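Local coordinates for mandelate racemase/muconate lactonizing enzyme-like protein (Rubrobacter xylanophilus DSM 9941, PDB 3CYJ) that belongs to the mandelate racemase/muconate lactonizing enzyme group of the enolase superfamily and holds a sodium ion in its barrel domain, at residues R236-Y250 against L260-R273. Numbering follows the deposited sequence.
Sequences RDRGPGGVAIAAGEY and LAGCVDILQADVTR
Glu249 and Arg273 run alongside each other in the same sense, their carboxylate and guanidinium planes only 21° apart. OE2 of Glu249 takes NH1 of Arg273 on its anti lone pair at 2.6 Å, a salt bridge beside the sodium ion held by Asp194, Glu221 and Glu222. Tyr250 runs alongside, its CD1 over one face of that guanidinium. At the other end of the strands, Asp265, with CG beside its own backbone N (chi1 -54°), turns OD2 to Ile245 N, 2.7 Å away; Lys202 of a second subunit pairs with the same oxygen. Ile245 O is gripped twice, by the backbone N of Asp265 and of Ile266. Arg236, bent at chi2 and chi3, lays CG 3.4 Å from Asp265 OD1; its NE and NH2 both grip Asp237 OD1, fixing the guanidinium, while NH1 makes a long hydrogen bond (3.3 Å) to Gly262 O from above the carbonyl plane. Between these ends, Ala246 CB packs on Ile266 CB on one sheet face, while Ala247 CB meets Val264 CG1 on the other. Strands 244-247 and 266-269 are parallel barrel neighbours, linked through helix 254-261 as a beta-alpha-beta unit; strands 219-221 and 294-296 flank them, and helix 229-238 covers Ala247 and Leu260.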
loop_
_atom_site.group_PDB
_atom_site.type_symbol
_atom_site.label_atom_id
_atom_site.label_comp_id
_atom_site.label_asym_id
_atom_site.label_seq_id
_atom_site.Cartn_x
_atom_site.Cartn_y
_atom_site.Cartn_z
ATOM N N ARG A 236 18.163 2.219 -1.965
ATOM C CA ARG A 236 18.058 2.474 -0.512
ATOM C C ARG A 236 17.837 1.139 0.222
ATOM O O ARG A 236 18.580 0.803 1.118
ATOM C CB ARG A 236 16.929 3.459 -0.234
ATOM C CG ARG A 236 17.029 4.158 1.100
ATOM C CD ARG A 236 16.365 3.387 2.166
ATOM N NE ARG A 236 15.035 2.869 1.798
ATOM C CZ ARG A 236 13.888 3.553 1.813
ATOM N NH1 ARG A 236 13.833 4.839 2.145
ATOM N NH2 ARG A 236 12.784 2.927 1.483
ATOM N N ASP A 237 16.858 0.359 -0.234
ATOM C CA ASP A 237 16.510 -0.888 0.407
ATOM C C ASP A 237 17.539 -1.977 0.236
ATOM O O ASP A 237 17.687 -2.772 1.134
ATOM C CB ASP A 237 15.196 -1.418 -0.138
ATOM C CG ASP A 237 14.027 -0.474 0.103
ATOM O OD1 ASP A 237 14.085 0.342 1.035
ATOM O OD2 ASP A 237 13.042 -0.541 -0.667
ATOM N N ARG A 238 18.259 -2.043 -0.883
ATOM C CA ARG A 238 19.035 -3.238 -1.183
ATOM C C ARG A 238 20.547 -3.003 -1.095
ATOM O O ARG A 238 21.322 -3.973 -1.004
ATOM C CB ARG A 238 18.695 -3.732 -2.613
ATOM C CG ARG A 238 17.381 -4.487 -2.799
ATOM C CD ARG A 238 17.449 -5.971 -2.297
ATOM N NE ARG A 238 18.681 -6.703 -2.648
ATOM C CZ ARG A 238 18.927 -7.257 -3.853
ATOM N NH1 ARG A 238 18.027 -7.178 -4.865
ATOM N NH2 ARG A 238 20.093 -7.891 -4.051
ATOM N N GLY A 239 20.986 -1.734 -1.161
ATOM C CA GLY A 239 22.400 -1.439 -1.134
ATOM C C GLY A 239 23.064 -1.857 0.189
ATOM O O GLY A 239 22.376 -2.033 1.193
ATOM N N PRO A 240 24.399 -1.950 0.208
ATOM C CA PRO A 240 25.169 -2.405 1.355
ATOM C C PRO A 240 25.034 -1.465 2.570
ATOM O O PRO A 240 24.839 -0.221 2.394
ATOM C CB PRO A 240 26.644 -2.357 0.851
ATOM C CG PRO A 240 26.607 -1.996 -0.550
ATOM C CD PRO A 240 25.268 -1.361 -0.823
ATOM N N GLY A 241 25.137 -2.044 3.773
ATOM C CA GLY A 241 25.126 -1.254 4.984
ATOM C C GLY A 241 26.356 -0.368 4.952
ATOM O O GLY A 241 27.408 -0.760 4.420
ATOM N N GLY A 242 26.221 0.845 5.490
ATOM C CA GLY A 242 27.305 1.812 5.516
ATOM C C GLY A 242 27.538 2.566 4.202
ATOM O O GLY A 242 28.430 3.421 4.131
ATOM N N VAL A 243 26.782 2.266 3.143
ATOM C CA VAL A 243 26.887 3.134 1.954
ATOM C C VAL A 243 25.614 3.982 1.876
ATOM O O VAL A 243 24.553 3.469 1.582
ATOM C CB VAL A 243 27.124 2.334 0.624
ATOM C CG1 VAL A 243 27.197 3.273 -0.665
ATOM C CG2 VAL A 243 28.375 1.477 0.737
ATOM N N ALA A 244 25.711 5.264 2.162
ATOM C CA ALA A 244 24.515 6.104 2.091
ATOM C C ALA A 244 24.080 6.451 0.644
ATOM O O ALA A 244 24.897 6.825 -0.209
ATOM C CB ALA A 244 24.731 7.360 2.896
ATOM N N ILE A 245 22.806 6.250 0.352
ATOM C CA ILE A 245 22.289 6.593 -0.970
ATOM C C ILE A 245 21.851 8.025 -0.905
ATOM O O ILE A 245 21.011 8.341 -0.102
ATOM C CB ILE A 245 21.138 5.641 -1.419
ATOM C CG1 ILE A 245 21.624 4.161 -1.494
ATOM C CG2 ILE A 245 20.529 6.097 -2.748
ATOM C CD1 ILE A 245 22.841 3.869 -2.525
ATOM N N ALA A 246 22.452 8.916 -1.705
ATOM C CA ALA A 246 22.103 10.366 -1.645
ATOM C C ALA A 246 21.571 10.916 -2.989
ATOM O O ALA A 246 21.994 10.474 -4.071
ATOM C CB ALA A 246 23.307 11.205 -1.204
ATOM N N ALA A 247 20.667 11.903 -2.909
ATOM C CA ALA A 247 20.139 12.535 -4.118
ATOM C C ALA A 247 19.497 13.840 -3.753
ATOM O O ALA A 247 19.246 14.065 -2.587
ATOM C CB ALA A 247 19.154 11.614 -4.809
ATOM N N GLY A 248 19.256 14.712 -4.734
ATOM C CA GLY A 248 18.494 15.908 -4.459
ATOM C C GLY A 248 18.726 17.244 -5.124
ATOM O O GLY A 248 17.895 18.172 -4.942
ATOM N N GLU A 249 19.811 17.426 -5.859
ATOM C CA GLU A 249 19.970 18.754 -6.528
ATOM C C GLU A 249 18.871 19.335 -7.466
ATOM O O GLU A 249 18.803 20.548 -7.638
ATOM C CB GLU A 249 21.291 18.845 -7.259
ATOM C CG GLU A 249 21.590 17.624 -8.124
ATOM C CD GLU A 249 22.724 17.883 -9.057
ATOM O OE1 GLU A 249 23.514 16.955 -9.367
ATOM O OE2 GLU A 249 22.830 19.052 -9.477
ATOM N N TYR A 250 18.019 18.523 -8.073
ATOM C CA TYR A 250 17.156 19.096 -9.108
ATOM C C TYR A 250 15.716 19.362 -8.737
ATOM O O TYR A 250 14.937 19.678 -9.611
ATOM C CB TYR A 250 17.191 18.238 -10.368
ATOM C CG TYR A 250 18.598 18.067 -10.917
ATOM C CD1 TYR A 250 19.307 19.158 -11.428
ATOM C CD2 TYR A 250 19.225 16.826 -10.906
ATOM C CE1 TYR A 250 20.614 18.990 -11.941
ATOM C CE2 TYR A 250 20.507 16.662 -11.415
ATOM C CZ TYR A 250 21.195 17.740 -11.925
ATOM O OH TYR A 250 22.475 17.572 -12.401
ATOM N N LEU A 260 11.194 12.824 -2.500
ATOM C CA LEU A 260 12.577 12.300 -2.447
ATOM C C LEU A 260 12.965 11.787 -1.056
ATOM O O LEU A 260 13.582 10.748 -0.971
ATOM C CB LEU A 260 13.577 13.366 -2.864
ATOM C CG LEU A 260 14.961 12.881 -3.252
ATOM C CD1 LEU A 260 14.838 11.852 -4.375
ATOM C CD2 LEU A 260 15.829 14.056 -3.712
ATOM N N ALA A 261 12.568 12.508 0.018
ATOM C CA ALA A 261 12.919 12.138 1.389
ATOM C C ALA A 261 12.479 10.722 1.687
ATOM O O ALA A 261 13.119 10.032 2.452
ATOM C CB ALA A 261 12.355 13.106 2.410
ATOM N N GLY A 262 11.404 10.244 1.083
ATOM C CA GLY A 262 11.012 8.846 1.323
ATOM C C GLY A 262 11.823 7.804 0.565
ATOM O O GLY A 262 11.515 6.618 0.684
ATOM N N CYS A 263 12.864 8.211 -0.186
ATOM C CA CYS A 263 13.549 7.285 -1.123
ATOM C C CYS A 263 15.010 7.152 -0.919
ATOM O O CYS A 263 15.611 6.275 -1.542
ATOM C CB CYS A 263 13.423 7.770 -2.583
ATOM S SG CYS A 263 11.776 7.799 -3.122
ATOM N N VAL A 264 15.599 8.055 -0.133
ATOM C CA VAL A 264 17.069 8.141 0.029
ATOM C C VAL A 264 17.493 8.003 1.479
ATOM O O VAL A 264 16.644 8.103 2.383
ATOM C CB VAL A 264 17.663 9.505 -0.487
ATOM C CG1 VAL A 264 17.457 9.668 -2.003
ATOM C CG2 VAL A 264 17.074 10.701 0.247
ATOM N N ASP A 265 18.806 7.790 1.698
ATOM C CA ASP A 265 19.379 7.872 3.035
ATOM C C ASP A 265 19.783 9.315 3.372
ATOM O O ASP A 265 19.802 9.704 4.555
ATOM C CB ASP A 265 20.610 6.956 3.166
ATOM C CG ASP A 265 20.314 5.500 2.762
ATOM O OD1 ASP A 265 19.396 4.893 3.360
ATOM O OD2 ASP A 265 20.975 4.954 1.854
ATOM N N ILE A 266 20.184 10.087 2.362
ATOM C CA ILE A 266 20.650 11.443 2.574
ATOM C C ILE A 266 20.041 12.415 1.545
ATOM O O ILE A 266 20.137 12.194 0.347
ATOM C CB ILE A 266 22.224 11.551 2.532
ATOM C CG1 ILE A 266 22.876 10.590 3.535
ATOM C CG2 ILE A 266 22.674 12.990 2.846
ATOM C CD1 ILE A 266 24.329 10.741 3.690
ATOM N N LEU A 267 19.401 13.484 2.028
ATOM C CA LEU A 267 18.747 14.424 1.159
ATOM C C LEU A 267 19.703 15.573 0.849
ATOM O O LEU A 267 20.415 16.050 1.742
ATOM C CB LEU A 267 17.471 14.932 1.808
ATOM C CG LEU A 267 16.633 15.966 1.009
ATOM C CD1 LEU A 267 16.256 15.398 -0.300
ATOM C CD2 LEU A 267 15.344 16.269 1.655
ATOM N N GLN A 268 19.728 16.009 -0.409
ATOM C CA GLN A 268 20.581 17.100 -0.808
ATOM C C GLN A 268 19.751 18.208 -1.377
ATOM O O GLN A 268 18.719 17.956 -1.983
ATOM C CB GLN A 268 21.528 16.665 -1.909
ATOM C CG GLN A 268 22.357 15.472 -1.566
ATOM C CD GLN A 268 23.164 14.989 -2.739
ATOM O OE1 GLN A 268 24.236 14.481 -2.556
ATOM N NE2 GLN A 268 22.633 15.114 -3.947
ATOM N N ALA A 269 20.208 19.449 -1.196
ATOM C CA ALA A 269 19.689 20.550 -1.979
ATOM C C ALA A 269 20.804 21.585 -2.223
ATOM O O ALA A 269 21.860 21.558 -1.598
ATOM C CB ALA A 269 18.406 21.151 -1.346
ATOM N N ASP A 270 20.589 22.446 -3.203
ATOM C CA ASP A 270 21.592 23.410 -3.620
ATOM C C ASP A 270 20.979 24.764 -3.369
ATOM O O ASP A 270 19.971 25.112 -3.975
ATOM C CB ASP A 270 21.838 23.172 -5.104
ATOM C CG ASP A 270 22.847 24.142 -5.736
ATOM O OD1 ASP A 270 22.963 25.329 -5.329
ATOM O OD2 ASP A 270 23.483 23.714 -6.702
ATOM N N VAL A 271 21.564 25.517 -2.453
ATOM C CA VAL A 271 21.017 26.835 -2.094
ATOM C C VAL A 271 20.803 27.778 -3.321
ATOM O O VAL A 271 19.947 28.692 -3.291
ATOM C CB VAL A 271 21.891 27.547 -0.999
ATOM C CG1 VAL A 271 23.101 28.159 -1.600
ATOM C CG2 VAL A 271 21.134 28.613 -0.302
ATOM N N THR A 272 21.522 27.530 -4.406
ATOM C CA THR A 272 21.391 28.397 -5.574
ATOM C C THR A 272 20.304 27.899 -6.537
ATOM O O THR A 272 20.108 28.438 -7.621
ATOM C CB THR A 272 22.767 28.639 -6.273
ATOM O OG1 THR A 272 23.197 27.468 -6.975
ATOM C CG2 THR A 272 23.841 29.054 -5.242
ATOM N N ARG A 273 19.553 26.888 -6.111
ATOM C CA ARG A 273 18.537 26.321 -6.988
ATOM C C ARG A 273 17.221 26.092 -6.296
ATOM O O ARG A 273 16.183 26.163 -6.932
ATOM C CB ARG A 273 18.998 24.981 -7.527
ATOM C CG ARG A 273 20.121 25.041 -8.488
ATOM C CD ARG A 273 20.513 23.673 -8.763
ATOM N NE ARG A 273 21.314 23.611 -9.944
ATOM C CZ ARG A 273 22.022 22.542 -10.272
ATOM N NH1 ARG A 273 21.990 21.464 -9.468
ATOM N NH2 ARG A 273 22.740 22.546 -11.400
HETATM O O HOH W 1 18.501 21.996 -4.993
#